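Local coordinates for flavodoxin, WrbA-like protein (PDB 3D7N), which probably binds FMN and acts as a flavodoxin-like, WrbA-type NAD(P)H:quinone oxidoreductase that transfers electrons, at residues V12-Y17 with G68-F73; I58-P63 with Q112-L117. All blocks are in the same frame, centred on the assembly; numbering follows the deposited sequence.

Interaction 1. Residues V12-Y17 with G68-F73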
loop_
_atom_site.group_PDB
_atom_site.type_symbol
_atom_site.label_atom_id
_atom_site.label_comp_id
_atom_site.label_asym_id
_atom_site.label_seq_id
_atom_site.Cartn_x
_atom_site.Cartn_y
_atom_site.Cartn_z
ATOM N N VAL A 12 5.141 -19.910 -10.498
ATOM C CA VAL A 12 3.690 -20.191 -10.477
ATOM C C VAL A 12 3.005 -18.887 -10.881
ATOM O O VAL A 12 3.252 -17.828 -10.281
ATOM C CB VAL A 12 3.194 -20.708 -9.075
ATOM C CG1 VAL A 12 3.430 -19.651 -7.956
ATOM C CG2 VAL A 12 1.731 -21.152 -9.140
ATOM N N TYR A 13 2.212 -18.927 -11.946
ATOM C CA TYR A 13 1.749 -17.680 -12.558
ATOM C C TYR A 13 0.376 -17.818 -13.186
ATOM O O TYR A 13 -0.037 -18.902 -13.624
ATOM C CB TYR A 13 2.742 -17.240 -13.671
ATOM C CG TYR A 13 2.696 -18.154 -14.884
ATOM C CD1 TYR A 13 1.948 -17.816 -16.013
ATOM C CD2 TYR A 13 3.338 -19.392 -14.874
ATOM C CE1 TYR A 13 1.839 -18.703 -17.117
ATOM C CE2 TYR A 13 3.256 -20.278 -15.993
ATOM C CZ TYR A 13 2.505 -19.914 -17.099
ATOM O OH TYR A 13 2.403 -20.770 -18.181
ATOM N N HIS A 14 -0.295 -16.686 -13.295
ATOM C CA HIS A 14 -1.494 -16.592 -14.122
ATOM C C HIS A 14 -1.217 -15.640 -15.295
ATOM O O HIS A 14 -0.581 -14.609 -15.100
ATOM C CB HIS A 14 -2.715 -16.124 -13.280
ATOM C CG HIS A 14 -3.919 -15.848 -14.108
ATOM N ND1 HIS A 14 -4.354 -14.569 -14.378
ATOM C CD2 HIS A 14 -4.728 -16.677 -14.815
ATOM C CE1 HIS A 14 -5.404 -14.623 -15.185
ATOM N NE2 HIS A 14 -5.645 -15.891 -15.471
ATOM N N SER A 15 -1.643 -16.020 -16.504
ATOM C CA SER A 15 -1.738 -15.074 -17.616
ATOM C C SER A 15 -3.126 -14.967 -18.188
ATOM O O SER A 15 -3.693 -15.928 -18.724
ATOM C CB SER A 15 -0.777 -15.394 -18.746
ATOM O OG SER A 15 -0.633 -16.770 -18.820
ATOM N N GLY A 16 -3.662 -13.759 -18.059
ATOM C CA GLY A 16 -4.778 -13.337 -18.875
ATOM C C GLY A 16 -4.152 -12.599 -20.044
ATOM O O GLY A 16 -3.511 -11.540 -19.846
ATOM N N TYR A 17 -4.301 -13.184 -21.230
ATOM C CA TYR A 17 -3.852 -12.622 -22.522
ATOM C C TYR A 17 -2.464 -13.135 -22.956
ATOM O O TYR A 17 -2.119 -13.060 -24.135
ATOM C CB TYR A 17 -3.917 -11.071 -22.598
ATOM C CG TYR A 17 -5.153 -10.403 -21.991
ATOM C CD1 TYR A 17 -6.459 -10.782 -22.366
ATOM C CD2 TYR A 17 -5.007 -9.372 -21.044
ATOM C CE1 TYR A 17 -7.602 -10.152 -21.782
ATOM C CE2 TYR A 17 -6.131 -8.740 -20.458
ATOM C CZ TYR A 17 -7.423 -9.129 -20.826
ATOM O OH TYR A 17 -8.503 -8.486 -20.237
ATOM N N GLY A 68 -4.864 -4.411 -9.161
ATOM C CA GLY A 68 -4.411 -5.471 -8.278
ATOM C C GLY A 68 -4.159 -6.757 -9.036
ATOM O O GLY A 68 -4.291 -6.773 -10.227
ATOM N N PRO A 69 -3.742 -7.832 -8.343
ATOM C CA PRO A 69 -3.555 -9.097 -9.025
ATOM C C PRO A 69 -4.870 -9.615 -9.609
ATOM O O PRO A 69 -5.935 -9.371 -9.029
ATOM C CB PRO A 69 -3.069 -10.027 -7.925
ATOM C CG PRO A 69 -3.560 -9.491 -6.686
ATOM C CD PRO A 69 -3.547 -7.967 -6.877
ATOM N N SER A 70 -4.804 -10.309 -10.736
ATOM C CA SER A 70 -6.005 -10.909 -11.301
ATOM C C SER A 70 -6.745 -11.727 -10.262
ATOM O O SER A 70 -6.132 -12.304 -9.337
ATOM C CB SER A 70 -5.630 -11.803 -12.453
ATOM O OG SER A 70 -4.705 -12.793 -12.057
ATOM N N TRP A 71 -8.068 -11.794 -10.408
ATOM C CA TRP A 71 -8.844 -12.628 -9.534
ATOM C C TRP A 71 -8.367 -14.078 -9.527
ATOM O O TRP A 71 -8.418 -14.729 -8.501
ATOM C CB TRP A 71 -10.327 -12.548 -9.838
ATOM C CG TRP A 71 -10.826 -13.251 -11.078
ATOM C CD1 TRP A 71 -11.103 -12.677 -12.285
ATOM C CD2 TRP A 71 -11.166 -14.635 -11.199
ATOM N NE1 TRP A 71 -11.579 -13.616 -13.147
ATOM C CE2 TRP A 71 -11.624 -14.831 -12.516
ATOM C CE3 TRP A 71 -11.119 -15.739 -10.321
ATOM C CZ2 TRP A 71 -12.047 -16.092 -12.988
ATOM C CZ3 TRP A 71 -11.513 -16.980 -10.795
ATOM C CH2 TRP A 71 -11.991 -17.144 -12.110
ATOM N N GLN A 72 -7.894 -14.563 -10.665
ATOM C CA GLN A 72 -7.394 -15.910 -10.773
ATOM C C GLN A 72 -6.164 -16.094 -9.900
ATOM O O GLN A 72 -6.058 -17.074 -9.207
ATOM C CB GLN A 72 -7.060 -16.253 -12.235
ATOM C CG GLN A 72 -8.271 -16.457 -13.152
ATOM C CD GLN A 72 -8.620 -15.199 -13.957
ATOM O OE1 GLN A 72 -8.294 -14.072 -13.575
ATOM N NE2 GLN A 72 -9.314 -15.396 -15.050
ATOM N N PHE A 73 -5.222 -15.150 -9.930
ATOM C CA PHE A 73 -4.100 -15.212 -8.972
ATOM C C PHE A 73 -4.538 -15.194 -7.503
ATOM O O PHE A 73 -4.040 -15.974 -6.720
ATOM C CB PHE A 73 -3.038 -14.147 -9.183
ATOM C CG PHE A 73 -1.825 -14.369 -8.320
ATOM C CD1 PHE A 73 -0.830 -15.205 -8.723
ATOM C CD2 PHE A 73 -1.745 -13.820 -7.071
ATOM C CE1 PHE A 73 0.231 -15.437 -7.936
ATOM C CE2 PHE A 73 -0.667 -14.060 -6.275
ATOM C CZ PHE A 73 0.310 -14.859 -6.712
#

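Interaction 2. Residues I58-P63 with Q112-L117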
loop_
_atom_site.group_PDB
_atom_site.type_symbol
_atom_site.label_atom_id
_atom_site.label_comp_id
_atom_site.label_asym_id
_atom_site.label_seq_id
_atom_site.Cartn_x
_atom_site.Cartn_y
_atom_site.Cartn_z
ATOM N N ILE A 58 9.882 -19.811 -4.647
ATOM C CA ILE A 58 8.562 -19.665 -5.307
ATOM C C ILE A 58 8.492 -18.247 -5.808
ATOM O O ILE A 58 8.665 -17.295 -5.036
ATOM C CB ILE A 58 7.355 -19.915 -4.353
ATOM C CG1 ILE A 58 7.435 -21.326 -3.763
ATOM C CG2 ILE A 58 6.047 -19.739 -5.093
ATOM C CD1 ILE A 58 6.444 -21.613 -2.604
ATOM N N ILE A 59 8.313 -18.123 -7.115
ATOM C CA ILE A 59 8.187 -16.831 -7.744
ATOM C C ILE A 59 6.770 -16.739 -8.305
ATOM O O ILE A 59 6.365 -17.533 -9.120
ATOM C CB ILE A 59 9.230 -16.600 -8.858
ATOM C CG1 ILE A 59 10.648 -16.903 -8.351
ATOM C CG2 ILE A 59 9.139 -15.151 -9.401
ATOM C CD1 ILE A 59 11.781 -16.690 -9.454
ATOM N N PHE A 60 6.046 -15.747 -7.830
ATOM C CA PHE A 60 4.671 -15.493 -8.185
ATOM C C PHE A 60 4.552 -14.573 -9.416
ATOM O O PHE A 60 5.132 -13.509 -9.454
ATOM C CB PHE A 60 4.012 -14.744 -7.024
ATOM C CG PHE A 60 3.893 -15.538 -5.709
ATOM C CD1 PHE A 60 3.385 -16.792 -5.673
ATOM C CD2 PHE A 60 4.234 -14.949 -4.506
ATOM C CE1 PHE A 60 3.262 -17.475 -4.451
ATOM C CE2 PHE A 60 4.079 -15.598 -3.310
ATOM C CZ PHE A 60 3.599 -16.857 -3.277
ATOM N N GLY A 61 3.725 -14.954 -10.368
ATOM C CA GLY A 61 3.468 -14.144 -11.532
ATOM C C GLY A 61 2.006 -13.786 -11.725
ATOM O O GLY A 61 1.145 -14.636 -11.749
ATOM N N THR A 62 1.710 -12.513 -11.922
ATOM C CA THR A 62 0.315 -12.160 -12.236
ATOM C C THR A 62 0.228 -10.864 -13.000
ATOM O O THR A 62 1.068 -9.987 -12.812
ATOM C CB THR A 62 -0.546 -12.104 -10.955
ATOM O OG1 THR A 62 -1.858 -11.628 -11.280
ATOM C CG2 THR A 62 0.098 -11.187 -9.862
ATOM N N PRO A 63 -0.766 -10.752 -13.873
ATOM C CA PRO A 63 -1.191 -9.481 -14.460
ATOM C C PRO A 63 -1.666 -8.528 -13.388
ATOM O O PRO A 63 -1.987 -8.979 -12.338
ATOM C CB PRO A 63 -2.389 -9.860 -15.361
ATOM C CG PRO A 63 -2.449 -11.344 -15.413
ATOM C CD PRO A 63 -1.534 -11.904 -14.390
ATOM N N GLN A 112 3.400 -5.340 -4.117
ATOM C CA GLN A 112 3.229 -5.250 -2.684
ATOM C C GLN A 112 2.335 -6.303 -2.117
ATOM O O GLN A 112 2.637 -6.784 -1.031
ATOM C CB GLN A 112 2.750 -3.878 -2.272
ATOM C CG GLN A 112 3.817 -2.862 -2.465
ATOM C CD GLN A 112 3.689 -1.658 -1.592
ATOM O OE1 GLN A 112 2.866 -0.797 -1.845
ATOM N NE2 GLN A 112 4.549 -1.582 -0.540
ATOM N N TYR A 113 1.290 -6.735 -2.847
ATOM C CA TYR A 113 0.497 -7.885 -2.422
ATOM C C TYR A 113 1.338 -9.187 -2.400
ATOM O O TYR A 113 1.207 -10.053 -1.552
ATOM C CB TYR A 113 -0.765 -8.111 -3.283
ATOM C CG TYR A 113 -1.458 -9.396 -2.851
ATOM C CD1 TYR A 113 -1.385 -10.547 -3.599
ATOM C CD2 TYR A 113 -2.077 -9.460 -1.625
ATOM C CE1 TYR A 113 -2.007 -11.760 -3.148
ATOM C CE2 TYR A 113 -2.662 -10.634 -1.158
ATOM C CZ TYR A 113 -2.598 -11.774 -1.906
ATOM O OH TYR A 113 -3.154 -12.889 -1.390
ATOM N N LEU A 114 2.182 -9.328 -3.373
ATOM C CA LEU A 114 2.983 -10.501 -3.531
ATOM C C LEU A 114 3.986 -10.595 -2.365
ATOM O O LEU A 114 4.234 -11.643 -1.799
ATOM C CB LEU A 114 3.646 -10.340 -4.890
ATOM C CG LEU A 114 3.047 -11.146 -6.048
ATOM C CD1 LEU A 114 1.560 -11.528 -5.995
ATOM C CD2 LEU A 114 3.470 -10.584 -7.385
ATOM N N VAL A 115 4.497 -9.452 -1.932
ATOM C CA VAL A 115 5.317 -9.409 -0.752
ATOM C C VAL A 115 4.545 -9.828 0.529
ATOM O O VAL A 115 5.062 -10.596 1.349
ATOM C CB VAL A 115 5.893 -7.990 -0.545
ATOM C CG1 VAL A 115 6.578 -7.920 0.829
ATOM C CG2 VAL A 115 6.849 -7.620 -1.733
ATOM N N LEU A 116 3.328 -9.324 0.681
ATOM C CA LEU A 116 2.452 -9.716 1.786
ATOM C C LEU A 116 2.157 -11.222 1.800
ATOM O O LEU A 116 2.166 -11.823 2.845
ATOM C CB LEU A 116 1.130 -8.971 1.726
ATOM C CG LEU A 116 1.143 -7.474 1.999
ATOM C CD1 LEU A 116 -0.313 -6.920 2.007
ATOM C CD2 LEU A 116 1.828 -7.155 3.331
ATOM N N LEU A 117 1.928 -11.804 0.635
ATOM C CA LEU A 117 1.608 -13.197 0.481
ATOM C C LEU A 117 2.798 -14.031 0.918
ATOM O O LEU A 117 2.638 -14.931 1.720
ATOM C CB LEU A 117 1.243 -13.488 -0.971
ATOM C CG LEU A 117 0.861 -14.921 -1.283
ATOM C CD1 LEU A 117 -0.233 -15.443 -0.267
ATOM C CD2 LEU A 117 0.489 -14.961 -2.797
#

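Interaction 1. Residues V12-Y17 with G68-F73
In this flavodoxin-like fold, His14, which follows Tyr13 of strand 9-13, meets Ser70 and Gln72 at the N-terminus of helix 71-79. The chain from here leads to helix 19-31 through the loop that in flavodoxins usually cradles the FMN phosphate, so the contact probably lies just behind the cofactor site. His14 turns its ring toward the helix start, with CG anti to the backbone N (chi1 173°). The ring then lies across Gln72, whose CB sits over its centre, 3.5 Å from the ring centroid, as a CH-pi contact. A flat, polarisable imidazole suits this place because one face can accept a methylene while a ring nitrogen reaches a hydroxyl. Beyond CB the Gln72 chain bends at chi2, which keeps the amide close to the ring, the two planes only 22° apart. Gln72 OE1 comes to 3.4 Å from His14 CE1, while Gln72 NE2 is hydrogen-bonded to the carbonyl oxygen of Ala40. A residue that is aliphatic near its backbone and polar at its end can thus serve both neighbours. Serine is a classic N-cap: Ser70 OG accepts a bond from Phe73 N at 3.2 Å, meeting an amide that the first helical turn would otherwise leave without a backbone acceptor. Thr62 OG1 is a further hydrogen-bond partner of this hydroxyl. From the loop side, His14 ND1 also donates to Ser70 OG at 2.9 Å, a weak bond with an N-H...O angle of 120°.

Interaction 2. Residues I58-P63 with Q112-L117
Phe60 carries its CG anti to the carbonyl carbon (chi1 -65°), and Leu117 carries its own anti to the backbone N (chi1 -179°). These torsions bring the phenyl ring and the isobutyl group together between strand 57-65 and helix 104-120. Leu117 CD2 lies over one face of the ring, offset toward the rim, 3.9 Å from the centroid in a CH-pi contact; its nearest ring carbons include Phe60 CZ, at 3.7 Å. Leu114, one helical turn earlier, sets CG 3.9 Å from Phe60 CB, nearer the strand backbone. Its CD1 reaches along the strand to Thr62 CG2 at 4.1 Å. Strand and helix segments run roughly antiparallel, their N-to-C directions 146° apart and their axes 9.9 Å apart, as in the alpha/beta layers of a flavodoxin-like fold. Phenylalanine suits the strand because it spans the gap to the helix; leucines suit the helix because their branched ends fit against the Phe60 ring (Leu117) and Phe60 CB (Leu114). Threonine divides its roles: the methyl faces Leu114, while OG1 donates to Pro63 O at 2.9 Å, on a lone pair in the carbonyl plane. With no hydrogen bond across the interface, the buried contact rests on dispersion and hydrophobic burial.

The two contacts, their centres 10 Å apart, share one flavodoxin-like sheet, in which strands 9-13 and 57-65 run parallel as neighbours. Along the chain their segments alternate: 12-17, 58-63, 68-73, then 112-117. Backbone bonds stitch them together, Val12 O to Gly61 N and His14 N to Gly61 O, both 2.9 Å. Phe73 joins them on the helical side, packing against Leu114 of interaction 2. Interaction 1 gathers near the C-terminal end of strand 9-13, the side of the sheet where flavodoxins usually hold FMN, whereas interaction 2 secures helix 104-120 to the sheet nearer the chain's centre. Both also touch the second subunit, which places this part of the fold at an assembly interface and probably near the cofactor edge.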